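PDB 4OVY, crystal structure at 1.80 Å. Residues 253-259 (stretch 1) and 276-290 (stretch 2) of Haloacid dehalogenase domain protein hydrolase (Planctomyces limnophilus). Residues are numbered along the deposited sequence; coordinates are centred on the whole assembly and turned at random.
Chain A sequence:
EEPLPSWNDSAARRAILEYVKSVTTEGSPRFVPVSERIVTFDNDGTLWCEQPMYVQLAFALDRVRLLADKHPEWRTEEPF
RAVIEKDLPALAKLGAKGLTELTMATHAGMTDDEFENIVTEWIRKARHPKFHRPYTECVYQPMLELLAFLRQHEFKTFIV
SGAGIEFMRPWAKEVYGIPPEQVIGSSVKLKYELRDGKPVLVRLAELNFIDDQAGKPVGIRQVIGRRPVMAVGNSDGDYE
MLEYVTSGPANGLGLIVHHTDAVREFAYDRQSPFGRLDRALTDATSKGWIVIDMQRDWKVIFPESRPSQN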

# COMPACT_ATOMS: atom_id res chain seq x y z
N LEU A 253 -8.60 -9.18 17.75
CA LEU A 253 -9.61 -10.22 17.56
C LEU A 253 -9.39 -10.95 16.24
O LEU A 253 -9.24 -10.33 15.19
CB LEU A 253 -11.02 -9.60 17.59
CG LEU A 253 -12.20 -10.56 17.39
CD1 LEU A 253 -12.28 -11.57 18.53
CD2 LEU A 253 -13.51 -9.79 17.27
N GLY A 254 -9.35 -12.28 16.30
CA GLY A 254 -9.24 -13.11 15.10
C GLY A 254 -10.44 -14.04 14.97
O GLY A 254 -10.86 -14.68 15.95
N LEU A 255 -10.98 -14.11 13.76
CA LEU A 255 -12.06 -15.05 13.47
C LEU A 255 -11.74 -15.92 12.27
O LEU A 255 -11.00 -15.52 11.37
CB LEU A 255 -13.38 -14.31 13.24
CG LEU A 255 -13.86 -13.52 14.47
CD1 LEU A 255 -13.74 -12.03 14.20
CD2 LEU A 255 -15.30 -13.87 14.83
N ILE A 256 -12.33 -17.11 12.28
CA ILE A 256 -12.17 -18.08 11.21
C ILE A 256 -13.55 -18.47 10.66
O ILE A 256 -14.44 -18.86 11.41
CB ILE A 256 -11.46 -19.35 11.72
CG1 ILE A 256 -10.02 -19.02 12.10
CG2 ILE A 256 -11.51 -20.45 10.66
CD1 ILE A 256 -9.33 -20.12 12.87
N VAL A 257 -13.71 -18.37 9.35
CA VAL A 257 -14.92 -18.83 8.68
C VAL A 257 -14.79 -20.32 8.41
O VAL A 257 -13.95 -20.74 7.60
CB VAL A 257 -15.18 -18.07 7.36
CG1 VAL A 257 -16.45 -18.57 6.69
CG2 VAL A 257 -15.23 -16.57 7.59
N HIS A 258 -15.60 -21.12 9.11
CA HIS A 258 -15.61 -22.57 8.99
C HIS A 258 -16.74 -23.02 8.07
O HIS A 258 -17.93 -22.79 8.35
CB HIS A 258 -15.74 -23.21 10.38
CG HIS A 258 -15.47 -24.68 10.42
ND1 HIS A 258 -15.79 -25.47 11.50
CD2 HIS A 258 -14.91 -25.51 9.50
CE1 HIS A 258 -15.44 -26.72 11.26
NE2 HIS A 258 -14.90 -26.77 10.05
N HIS A 259 -16.37 -23.66 6.98
CA HIS A 259 -17.33 -24.10 5.97
C HIS A 259 -17.94 -25.44 6.34
O HIS A 259 -17.41 -26.51 6.01
CB HIS A 259 -16.65 -24.17 4.61
CG HIS A 259 -16.21 -22.83 4.12
ND1 HIS A 259 -16.90 -22.14 3.14
CD2 HIS A 259 -15.20 -22.02 4.51
CE1 HIS A 259 -16.30 -20.98 2.93
NE2 HIS A 259 -15.27 -20.88 3.74
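Stretch 2, residues 276-290: RLDRALTDATSKGWI

Two backbone hydrogen bonds fix the register: Ile290 N donates to Gly254 O (2.9 Å, 167° at the hydrogen) and Ile256 N donates to Ile290 O (2.9 Å, 160°). Ile290 thus bonds with both its amide and its carbonyl to the residues flanking Leu255, its parallel bridge partner, with the two CA atoms 4.7 Å apart. CA-H...O contacts line the same seam, Leu255 CA to Ile290 O at 3.1 Å and Trp289 CA to Gly254 O at 3.4 Å. One water extends it, accepting from Gly254 N (2.9 Å) and donating to Gly288 O (2.8 Å).

Stretch 2 thus meets the strand 253-259 twice, through its C-terminal end as a parallel β neighbour and through its helix, which packs on Ile256 and His258. The chain reaches the seam from this helix, 279-287, whose axis passes 10.2 Å from that of the strand at a signed crossing angle of -139°, so the two run roughly antiparallel. The helix is kinked near Thr285 and Ser286 and ends in a Schellman motif: Gly288 has positive phi (79°), and Trp289 N bonds back to Ala284 O at 2.9 Å. The backbone then turns extended and runs along the strand.

Leu255 and Ile290 share one sheet face, with Leu255 CD2 3.7 Å from Ile290 CB. Ile256 points toward stretch 2 and is the hub of the packing: its CD1 lies 3.8 Å from Trp289 CE3, 4.2 Å from Ala280 CB and 4.4 Å from Ala284 CB, while its CG2 touches Leu277 CD2 at 3.8 Å. Gly254 leaves room for the indole; an ideal CB there would sit 3.1 Å from Trp289 CD1. Farther along, Leu281 covers one face of the His258 ring, its CD2 3.8 Å from His258 NE2.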

# COMPACT_ATOMS: atom_id res chain seq x y z
N ARG A 276 -7.81 -25.19 2.53
CA ARG A 276 -7.59 -26.19 3.57
C ARG A 276 -7.49 -25.52 4.94
O ARG A 276 -6.72 -24.58 5.13
CB ARG A 276 -6.32 -27.01 3.31
CG ARG A 276 -6.21 -28.24 4.21
CD ARG A 276 -4.89 -28.98 4.01
NE ARG A 276 -4.65 -29.31 2.60
CZ ARG A 276 -5.10 -30.39 1.97
NH1 ARG A 276 -5.84 -31.30 2.59
NH2 ARG A 276 -4.80 -30.57 0.68
N LEU A 277 -8.28 -26.03 5.88
CA LEU A 277 -8.34 -25.52 7.24
C LEU A 277 -8.12 -26.71 8.17
O LEU A 277 -8.93 -27.63 8.20
CB LEU A 277 -9.71 -24.88 7.51
CG LEU A 277 -9.97 -24.42 8.95
CD1 LEU A 277 -8.94 -23.38 9.39
CD2 LEU A 277 -11.39 -23.89 9.11
N ASP A 278 -7.02 -26.67 8.92
CA ASP A 278 -6.60 -27.81 9.72
C ASP A 278 -5.83 -27.33 10.94
O ASP A 278 -6.34 -27.35 12.05
CB ASP A 278 -5.78 -28.77 8.86
CG ASP A 278 -5.26 -29.98 9.63
OD1 ASP A 278 -5.78 -30.33 10.71
OD2 ASP A 278 -4.32 -30.60 9.12
N ARG A 279 -4.61 -26.86 10.72
CA ARG A 279 -3.76 -26.39 11.82
C ARG A 279 -4.39 -25.20 12.56
O ARG A 279 -4.35 -25.13 13.80
CB ARG A 279 -2.37 -26.01 11.30
CG ARG A 279 -1.67 -27.09 10.47
CD ARG A 279 -1.60 -28.41 11.20
NE ARG A 279 -1.06 -29.47 10.35
CZ ARG A 279 -0.94 -30.74 10.73
NH1 ARG A 279 -1.31 -31.11 11.95
NH2 ARG A 279 -0.44 -31.64 9.89
N ALA A 280 -4.97 -24.27 11.81
CA ALA A 280 -5.59 -23.09 12.41
C ALA A 280 -6.83 -23.46 13.23
O ALA A 280 -7.10 -22.84 14.26
CB ALA A 280 -5.96 -22.07 11.33
N LEU A 281 -7.57 -24.46 12.76
CA LEU A 281 -8.78 -24.93 13.46
C LEU A 281 -8.42 -25.62 14.77
O LEU A 281 -9.00 -25.35 15.82
CB LEU A 281 -9.57 -25.87 12.54
CG LEU A 281 -10.94 -26.37 13.01
CD1 LEU A 281 -11.84 -25.21 13.38
CD2 LEU A 281 -11.57 -27.22 11.91
N THR A 282 -7.43 -26.51 14.72
CA THR A 282 -6.94 -27.18 15.91
C THR A 282 -6.44 -26.19 16.98
O THR A 282 -6.68 -26.40 18.16
CB THR A 282 -5.85 -28.19 15.53
OG1 THR A 282 -6.43 -29.19 14.70
CG2 THR A 282 -5.22 -28.85 16.77
N ASP A 283 -5.78 -25.11 16.55
CA ASP A 283 -5.20 -24.14 17.48
C ASP A 283 -6.16 -23.01 17.88
O ASP A 283 -5.81 -22.19 18.74
CB ASP A 283 -3.92 -23.53 16.90
CG ASP A 283 -2.71 -24.43 17.08
OD1 ASP A 283 -2.84 -25.54 17.66
OD2 ASP A 283 -1.62 -24.02 16.65
N ALA A 284 -7.35 -22.97 17.29
CA ALA A 284 -8.26 -21.84 17.50
C ALA A 284 -8.53 -21.56 18.99
O ALA A 284 -8.40 -20.42 19.44
CB ALA A 284 -9.58 -22.06 16.77
N THR A 285 -8.90 -22.59 19.74
CA THR A 285 -9.22 -22.42 21.15
C THR A 285 -8.02 -21.85 21.92
O THR A 285 -8.17 -20.88 22.65
CB THR A 285 -9.69 -23.74 21.79
OG1 THR A 285 -10.91 -24.15 21.16
CG2 THR A 285 -9.94 -23.57 23.28
N SER A 286 -6.84 -22.45 21.73
CA SER A 286 -5.65 -21.99 22.44
C SER A 286 -5.27 -20.55 22.07
O SER A 286 -4.73 -19.83 22.90
CB SER A 286 -4.47 -22.92 22.20
OG SER A 286 -4.10 -22.94 20.83
N LYS A 287 -5.55 -20.16 20.83
CA LYS A 287 -5.24 -18.80 20.35
C LYS A 287 -6.32 -17.77 20.70
O LYS A 287 -6.08 -16.56 20.61
CB LYS A 287 -5.04 -18.81 18.82
CG LYS A 287 -3.84 -19.62 18.35
CD LYS A 287 -2.53 -18.96 18.74
CE LYS A 287 -1.38 -19.46 17.87
NZ LYS A 287 -0.12 -18.75 18.20
N GLY A 288 -7.51 -18.23 21.07
CA GLY A 288 -8.65 -17.34 21.28
C GLY A 288 -9.32 -16.92 19.98
O GLY A 288 -10.10 -15.96 19.94
N TRP A 289 -9.03 -17.65 18.91
CA TRP A 289 -9.67 -17.40 17.62
C TRP A 289 -11.11 -17.91 17.63
O TRP A 289 -11.38 -19.05 18.00
CB TRP A 289 -8.88 -18.07 16.49
CG TRP A 289 -7.48 -17.55 16.31
CD1 TRP A 289 -7.00 -16.35 16.73
CD2 TRP A 289 -6.39 -18.21 15.65
NE1 TRP A 289 -5.67 -16.22 16.38
CE2 TRP A 289 -5.28 -17.35 15.71
CE3 TRP A 289 -6.24 -19.46 15.03
CZ2 TRP A 289 -4.04 -17.68 15.16
CZ3 TRP A 289 -5.01 -19.79 14.48
CH2 TRP A 289 -3.92 -18.90 14.55
N ILE A 290 -12.03 -17.05 17.21
CA ILE A 290 -13.45 -17.38 17.26
C ILE A 290 -13.87 -17.96 15.92
O ILE A 290 -13.68 -17.33 14.87
CB ILE A 290 -14.31 -16.15 17.59
CG1 ILE A 290 -13.80 -15.45 18.86
CG2 ILE A 290 -15.78 -16.54 17.72
CD1 ILE A 290 -13.82 -16.30 20.11
O HOH W 1 -9.13 -13.65 18.79